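Local atomic coordinates of uncharacterized NTF2-like protein (Cytophaga hutchinsonii ATCC 33406, PDB entry 3F40), a protein that is of unknown function but belongs to the NTF2-like superfamily, with a SnoaL-like domain, and may bind a small ligand. Residues R30-M41 against E98-P108. Residues are numbered along the deposited sequence; the frame is centred on the assembly and turned at random.
Sequences RLNENFTFNGPM and EITSLHVYFDP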
ATOM      1  N   ARG A  30      -4.297 -16.626 -13.744  1.00 15.32           N
ATOM      2  CA  ARG A  30      -3.480 -16.435 -12.525  1.00 14.39           C
ATOM      3  C   ARG A  30      -4.417 -16.272 -11.296  1.00 13.65           C
ATOM      4  O   ARG A  30      -3.938 -16.277 -10.168  1.00 13.51           O
ATOM      5  CB  ARG A  30      -2.502 -15.240 -12.635  1.00 15.30           C
ATOM      6  CG  ARG A  30      -1.116 -15.513 -13.298  1.00 17.58           C
ATOM      7  CD  ARG A  30      -1.173 -15.627 -14.743  1.00 18.50           C
ATOM      8  NE  ARG A  30       0.108 -16.049 -15.305  1.00 16.30           N
ATOM      9  CZ  ARG A  30       0.220 -16.411 -16.568  1.00 16.71           C
ATOM     10  NH1 ARG A  30      -0.848 -16.402 -17.342  1.00 18.27           N
ATOM     11  NH2 ARG A  30       1.386 -16.808 -17.055  1.00 17.50           N
ATOM     12  N   LEU A  31      -5.719 -16.164 -11.529  1.00 12.46           N
ATOM     13  CA  LEU A  31      -6.691 -15.906 -10.447  1.00 12.08           C
ATOM     14  C   LEU A  31      -7.455 -17.147 -10.057  1.00 12.39           C
ATOM     15  O   LEU A  31      -7.885 -17.951 -10.924  1.00 13.91           O
ATOM     16  CB  LEU A  31      -7.703 -14.854 -10.894  1.00 11.42           C
ATOM     17  CG  LEU A  31      -7.170 -13.499 -11.356  1.00 11.19           C
ATOM     18  CD1 LEU A  31      -8.317 -12.548 -11.586  1.00 12.06           C
ATOM     19  CD2 LEU A  31      -6.207 -12.960 -10.323  1.00 10.93           C
ATOM     20  N   ASN A  32      -7.701 -17.291  -8.772  1.00 12.27           N
ATOM     21  CA  ASN A  32      -8.626 -18.290  -8.281  1.00 12.71           C
ATOM     22  C   ASN A  32     -10.040 -17.961  -8.779  1.00 12.57           C
ATOM     23  O   ASN A  32     -10.424 -16.774  -8.905  1.00 12.38           O
ATOM     24  CB  ASN A  32      -8.600 -18.373  -6.761  1.00 13.11           C
ATOM     25  CG  ASN A  32      -9.633 -19.297  -6.215  1.00 15.47           C
ATOM     26  OD1 ASN A  32     -10.646 -18.864  -5.668  1.00 17.19           O
ATOM     27  ND2 ASN A  32      -9.385 -20.590  -6.333  1.00 17.57           N
ATOM     28  N   GLU A  33     -10.832 -19.016  -8.947  0.50 13.87           N
ATOM     29  CA  GLU A  33     -12.195 -18.870  -9.440  0.50 13.62           C
ATOM     30  C   GLU A  33     -12.988 -17.870  -8.618  0.50 13.30           C
ATOM     31  O   GLU A  33     -13.748 -17.071  -9.162  0.50 14.33           O
ATOM     32  CB  GLU A  33     -12.913 -20.239  -9.453  0.50 14.50           C
ATOM     33  CG  GLU A  33     -14.370 -20.160  -9.854  0.50 15.79           C
ATOM     34  CD  GLU A  33     -14.918 -21.468 -10.385  0.50 18.08           C
ATOM     35  OE1 GLU A  33     -14.315 -22.024 -11.326  0.50 24.21           O
ATOM     36  OE2 GLU A  33     -15.967 -21.911  -9.882  0.50 23.65           O
ATOM     37  N   ASN A  34     -12.772 -17.945  -7.313  1.00 13.15           N
ATOM     38  CA  ASN A  34     -13.512 -17.187  -6.291  1.00 13.78           C
ATOM     39  C   ASN A  34     -12.703 -15.990  -5.750  1.00 12.42           C
ATOM     40  O   ASN A  34     -12.933 -15.493  -4.663  1.00 13.48           O
ATOM     41  CB  ASN A  34     -13.934 -18.102  -5.145  1.00 15.22           C
ATOM     42  CG  ASN A  34     -14.805 -19.211  -5.610  1.00 18.50           C
ATOM     43  OD1 ASN A  34     -14.519 -20.376  -5.365  1.00 24.60           O
ATOM     44  ND2 ASN A  34     -15.872 -18.863  -6.278  1.00 19.89           N
ATOM     45  N   PHE A  35     -11.808 -15.529  -6.590  1.00 11.02           N
ATOM     46  CA  PHE A  35     -11.026 -14.306  -6.337  1.00 10.22           C
ATOM     47  C   PHE A  35     -11.945 -13.174  -5.924  1.00 10.41           C
ATOM     48  O   PHE A  35     -13.024 -12.988  -6.497  1.00 11.33           O
ATOM     49  CB  PHE A  35     -10.313 -13.949  -7.627  1.00 10.88           C
ATOM     50  CG  PHE A  35      -9.726 -12.556  -7.687  1.00  9.66           C
ATOM     51  CD1 PHE A  35      -8.447 -12.308  -7.228  1.00  9.24           C
ATOM     52  CD2 PHE A  35     -10.457 -11.499  -8.241  1.00 10.55           C
ATOM     53  CE1 PHE A  35      -7.910 -11.055  -7.332  1.00  9.28           C
ATOM     54  CE2 PHE A  35      -9.918 -10.244  -8.332  1.00  9.79           C
ATOM     55  CZ  PHE A  35      -8.633 -10.031  -7.896  1.00  8.69           C
ATOM     56  N   THR A  36     -11.493 -12.404  -4.948  1.00  9.70           N
ATOM     57  CA  THR A  36     -12.159 -11.173  -4.613  1.00  9.73           C
ATOM     58  C   THR A  36     -11.303  -9.957  -4.875  1.00  9.15           C
ATOM     59  O   THR A  36     -10.096  -9.998  -4.770  1.00  9.43           O
ATOM     60  CB  THR A  36     -12.589 -11.140  -3.131  1.00 11.60           C
ATOM     61  OG1 THR A  36     -11.439 -11.152  -2.282  1.00 13.24           O
ATOM     62  CG2 THR A  36     -13.495 -12.340  -2.797  1.00 13.11           C
ATOM     63  N   PHE A  37     -12.000  -8.893  -5.219  1.00  8.63           N
ATOM     64  CA  PHE A  37     -11.424  -7.566  -5.397  1.00  7.98           C
ATOM     65  C   PHE A  37     -12.058  -6.586  -4.433  1.00  8.08           C
ATOM     66  O   PHE A  37     -13.285  -6.556  -4.302  1.00  8.97           O
ATOM     67  CB  PHE A  37     -11.653  -7.035  -6.818  1.00  9.17           C
ATOM     68  CG  PHE A  37     -11.202  -5.626  -6.995  1.00  8.87           C
ATOM     69  CD1 PHE A  37      -9.848  -5.340  -7.193  1.00  9.98           C
ATOM     70  CD2 PHE A  37     -12.100  -4.574  -6.944  1.00 11.16           C
ATOM     71  CE1 PHE A  37      -9.416  -4.030  -7.335  1.00 10.94           C
ATOM     72  CE2 PHE A  37     -11.662  -3.265  -7.079  1.00 12.06           C
ATOM     73  CZ  PHE A  37     -10.339  -3.007  -7.275  1.00 10.96           C
ATOM     74  N   ASN A  38     -11.230  -5.761  -3.802  1.00  8.23           N
ATOM     75  CA  ASN A  38     -11.663  -4.605  -3.035  1.00  9.28           C
ATOM     76  C   ASN A  38     -10.835  -3.413  -3.400  1.00  8.84           C
ATOM     77  O   ASN A  38      -9.617  -3.450  -3.366  1.00  9.84           O
ATOM     78  CB  ASN A  38     -11.526  -4.837  -1.571  1.00 10.44           C
ATOM     79  CG  ASN A  38     -12.592  -5.641  -1.048  1.00 13.24           C
ATOM     80  OD1 ASN A  38     -13.614  -5.114  -0.510  1.00 19.59           O
ATOM     81  ND2 ASN A  38     -12.428  -6.913  -1.153  1.00 13.08           N
ATOM     82  N   GLY A  39     -11.519  -2.339  -3.735  1.00  9.39           N
ATOM     83  CA  GLY A  39     -10.872  -1.085  -4.034  1.00  9.83           C
ATOM     84  C   GLY A  39     -11.712   0.055  -3.511  1.00 10.64           C
ATOM     85  O   GLY A  39     -12.815  -0.170  -2.969  1.00 11.85           O
ATOM     86  N   PRO A  40     -11.230   1.279  -3.700  1.00 10.82           N
ATOM     87  CA  PRO A  40     -11.977   2.442  -3.200  1.00 12.79           C
ATOM     88  C   PRO A  40     -13.405   2.546  -3.725  1.00 13.13           C
ATOM     89  O   PRO A  40     -14.313   3.113  -3.066  1.00 15.06           O
ATOM     90  CB  PRO A  40     -11.179   3.614  -3.744  1.00 14.08           C
ATOM     91  CG  PRO A  40      -9.853   3.122  -4.027  1.00 13.12           C
ATOM     92  CD  PRO A  40      -9.919   1.638  -4.256  1.00 10.90           C
HETATM   93  N   MSE A  41     -13.611   2.034  -4.913  1.00 12.57           N
HETATM   94  CA  MSE A  41     -14.898   2.176  -5.603  1.00 13.54           C
HETATM   95  C   MSE A  41     -15.732   0.905  -5.623  1.00 14.66           C
HETATM   96  O   MSE A  41     -16.743   0.794  -6.326  1.00 15.91           O
HETATM   97  CB  MSE A  41     -14.642   2.686  -7.000  1.00 13.85           C
HETATM   98  CG  MSE A  41     -14.116   4.132  -6.997  1.00 14.60           C
HETATM   99 SE   MSE A  41     -13.517   4.777  -8.683  0.75 18.00          SE
HETATM  100  CE  MSE A  41     -11.951   3.692  -8.901  1.00 16.50           C
ATOM    101  N   GLU A  98      -2.418 -19.668  -6.827  1.00 11.94           N
ATOM    102  CA  GLU A  98      -3.326 -18.693  -7.479  1.00 11.77           C
ATOM    103  C   GLU A  98      -3.458 -17.430  -6.653  1.00 11.70           C
ATOM    104  O   GLU A  98      -3.285 -17.454  -5.447  1.00 12.18           O
ATOM    105  CB  GLU A  98      -4.719 -19.279  -7.667  1.00 12.23           C
ATOM    106  CG  GLU A  98      -4.802 -20.653  -8.312  1.00 13.69           C
ATOM    107  CD  GLU A  98      -6.219 -21.157  -8.346  1.00 15.88           C
ATOM    108  OE1 GLU A  98      -6.913 -21.112  -7.312  1.00 16.26           O
ATOM    109  OE2 GLU A  98      -6.629 -21.636  -9.419  1.00 20.63           O
ATOM    110  N   ILE A  99      -3.803 -16.333  -7.308  1.00 10.92           N
ATOM    111  CA  ILE A  99      -4.151 -15.108  -6.583  1.00  9.59           C
ATOM    112  C   ILE A  99      -5.588 -15.232  -6.111  1.00  9.62           C
ATOM    113  O   ILE A  99      -6.483 -15.422  -6.930  1.00 10.02           O
ATOM    114  CB  ILE A  99      -3.963 -13.869  -7.491  1.00  9.61           C
ATOM    115  CG1 ILE A  99      -2.525 -13.746  -7.988  1.00 11.40           C
ATOM    116  CG2 ILE A  99      -4.388 -12.592  -6.749  1.00 10.98           C
ATOM    117  CD1 ILE A  99      -2.357 -12.729  -9.144  1.00 12.11           C
ATOM    118  N   THR A 100      -5.818 -15.104  -4.794  1.00  9.45           N
ATOM    119  CA  THR A 100      -7.159 -15.261  -4.243  1.00 10.66           C
ATOM    120  C   THR A 100      -7.833 -13.923  -3.911  1.00  9.66           C
ATOM    121  O   THR A 100      -9.042 -13.863  -3.800  1.00 10.07           O
ATOM    122  CB  THR A 100      -7.165 -16.158  -2.996  1.00 11.30           C
ATOM    123  OG1 THR A 100      -6.374 -15.551  -2.002  1.00 12.45           O
ATOM    124  CG2 THR A 100      -6.637 -17.586  -3.318  1.00 13.09           C
ATOM    125  N   SER A 101      -7.047 -12.862  -3.776  1.00  8.80           N
ATOM    126  CA  SER A 101      -7.606 -11.543  -3.525  1.00  9.03           C
ATOM    127  C   SER A 101      -6.657 -10.445  -3.898  1.00  8.46           C
ATOM    128  O   SER A 101      -5.458 -10.601  -3.844  1.00  8.12           O
ATOM    129  CB  SER A 101      -7.984 -11.378  -2.049  1.00  9.00           C
ATOM    130  OG  SER A 101      -6.885 -11.423  -1.184  1.00 10.48           O
ATOM    131  N   LEU A 102      -7.278  -9.305  -4.169  1.00  7.89           N
ATOM    132  CA  LEU A 102      -6.583  -8.020  -4.351  1.00  7.80           C
ATOM    133  C   LEU A 102      -7.337  -6.967  -3.551  1.00  7.57           C
ATOM    134  O   LEU A 102      -8.555  -6.865  -3.661  1.00  7.86           O
ATOM    135  CB  LEU A 102      -6.556  -7.628  -5.824  1.00  8.21           C
ATOM    136  CG  LEU A 102      -6.056  -6.216  -6.147  1.00  8.95           C
ATOM    137  CD1 LEU A 102      -4.641  -5.931  -5.605  1.00  9.11           C
ATOM    138  CD2 LEU A 102      -6.077  -5.987  -7.648  1.00 10.45           C
ATOM    139  N   HIS A 103      -6.595  -6.226  -2.739  1.00  7.16           N
ATOM    140  CA  HIS A 103      -7.063  -5.023  -2.112  1.00  7.91           C
ATOM    141  C   HIS A 103      -6.182  -3.888  -2.603  1.00  7.88           C
ATOM    142  O   HIS A 103      -4.971  -3.958  -2.404  1.00  8.25           O
ATOM    143  CB  HIS A 103      -6.908  -5.123  -0.599  1.00  9.07           C
ATOM    144  CG  HIS A 103      -7.846  -6.070   0.039  1.00 12.81           C
ATOM    145  ND1 HIS A 103      -7.696  -7.439  -0.060  1.00 16.08           N
ATOM    146  CD2 HIS A 103      -8.943  -5.859   0.803  1.00 16.09           C
ATOM    147  CE1 HIS A 103      -8.683  -8.030   0.607  1.00 16.31           C
ATOM    148  NE2 HIS A 103      -9.454  -7.089   1.135  1.00 16.73           N
ATOM    149  N   VAL A 104      -6.773  -2.906  -3.281  1.00  7.46           N
ATOM    150  CA  VAL A 104      -5.987  -1.793  -3.828  1.00  8.24           C
ATOM    151  C   VAL A 104      -6.352  -0.505  -3.094  1.00  8.32           C
ATOM    152  O   VAL A 104      -7.504  -0.251  -2.780  1.00  9.14           O
ATOM    153  CB  VAL A 104      -6.134  -1.700  -5.390  1.00  9.60           C
ATOM    154  CG1 VAL A 104      -7.518  -1.329  -5.812  1.00 11.59           C
ATOM    155  CG2 VAL A 104      -5.097  -0.754  -5.962  1.00 11.71           C
ATOM    156  N   TYR A 105      -5.319   0.260  -2.812  1.00  7.86           N
ATOM    157  CA  TYR A 105      -5.387   1.464  -1.984  1.00  8.18           C
ATOM    158  C   TYR A 105      -4.975   2.682  -2.785  1.00  8.02           C
ATOM    159  O   TYR A 105      -3.859   2.737  -3.263  1.00  9.19           O
ATOM    160  CB  TYR A 105      -4.457   1.354  -0.776  1.00  9.40           C
ATOM    161  CG  TYR A 105      -4.683   0.198   0.136  1.00 10.29           C
ATOM    162  CD1 TYR A 105      -4.170  -1.045  -0.160  1.00 10.73           C
ATOM    163  CD2 TYR A 105      -5.380   0.359   1.316  1.00 12.79           C
ATOM    164  CE1 TYR A 105      -4.363  -2.110   0.701  1.00 12.15           C
ATOM    165  CE2 TYR A 105      -5.554  -0.676   2.182  1.00 15.30           C
ATOM    166  CZ  TYR A 105      -5.056  -1.931   1.858  1.00 15.09           C
ATOM    167  OH  TYR A 105      -5.196  -2.975   2.740  1.00 18.91           O
ATOM    168  N   PHE A 106      -5.858   3.659  -2.864  1.00  8.70           N
ATOM    169  CA  PHE A 106      -5.580   4.921  -3.509  1.00  8.83           C
ATOM    170  C   PHE A 106      -6.699   5.908  -3.277  1.00 10.01           C
ATOM    171  O   PHE A 106      -7.788   5.527  -2.858  1.00  9.27           O
ATOM    172  CB  PHE A 106      -5.311   4.780  -5.025  1.00 10.09           C
ATOM    173  CG  PHE A 106      -6.463   4.242  -5.852  1.00  9.74           C
ATOM    174  CD1 PHE A 106      -6.564   2.896  -6.095  1.00 11.02           C
ATOM    175  CD2 PHE A 106      -7.363   5.108  -6.473  1.00 10.45           C
ATOM    176  CE1 PHE A 106      -7.568   2.394  -6.886  1.00 10.81           C
ATOM    177  CE2 PHE A 106      -8.381   4.585  -7.245  1.00 12.18           C
ATOM    178  CZ  PHE A 106      -8.464   3.237  -7.458  1.00 11.89           C
ATOM    179  N   ASP A 107      -6.399   7.170  -3.561  1.00  9.94           N
ATOM    180  CA  ASP A 107      -7.392   8.246  -3.485  1.00 10.51           C
ATOM    181  C   ASP A 107      -8.085   8.354  -4.849  1.00 10.88           C
ATOM    182  O   ASP A 107      -7.454   8.740  -5.838  1.00 11.99           O
ATOM    183  CB  ASP A 107      -6.702   9.559  -3.128  1.00 12.11           C
ATOM    184  CG  ASP A 107      -7.620  10.758  -3.180  1.00 13.91           C
ATOM    185  OD1 ASP A 107      -8.839  10.605  -3.375  1.00 12.34           O
ATOM    186  OD2 ASP A 107      -7.052  11.880  -3.023  1.00 14.73           O
ATOM    187  N   PRO A 108      -9.362   7.958  -4.959  1.00 10.85           N
ATOM    188  CA  PRO A 108      -9.990   7.952  -6.269  1.00 11.41           C
ATOM    189  C   PRO A 108     -10.591   9.278  -6.691  1.00 11.83           C
ATOM    190  O   PRO A 108     -11.126   9.377  -7.795  1.00 13.14           O
ATOM    191  CB  PRO A 108     -11.128   6.961  -6.062  1.00 11.44           C
ATOM    192  CG  PRO A 108     -11.567   7.275  -4.626  1.00 10.85           C
ATOM    193  CD  PRO A 108     -10.261   7.503  -3.900  1.00 10.67           C
TER
HETATM  194  O   HOH W   1      -9.387 -21.542  -9.575  1.00 21.68           O
HETATM  195  O   HOH W   2     -10.958 -15.427  -2.620  1.00 23.68           O
HETATM  196  O   HOH W   3     -10.391  -8.585  -2.044  1.00 11.89           O
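Phe37 runs alongside Leu102, the two side chains pointing the same way off one face of a parallel strand pair. CG anti to the backbone N (chi1 174°), as it is in Leu102 (chi1 171°), is what sets the two side chains alongside each other. From CB the side chain leads through CG to CD1, which has Leu102 CD2 at 3.9 Å, in the ring plane at its edge; CE1 touches both that methyl and Val104 CG1, and CZ ends 3.6 Å from Val104 CG1. Beneath the side chains, Asn38 N donates to Leu102 O and Asn38 O accepts from Val104 N, each 2.9 Å. On the other face, the Asn38 amide and the His103 ring lie side by side with their planes nearly parallel, 7° apart. Past the strands, Pro40 CG sits over the centre of the Phe106 ring, 3.6 Å from its centroid, a CH-pi contact, while the CE methyl of Met41, a selenomethionine, meets the ring edge. A serine in place of Phe106 would probably leave Pro40 without its CH-pi partner and that methyl freer to turn. Strand 98-105 lies between 35-39 and antiparallel 84-95 in the mixed sheet of this NTF2-like fold; Tyr50 of helix 47-57 stacks on Phe37, and Pro40 also packs on Asp107 of the second subunit.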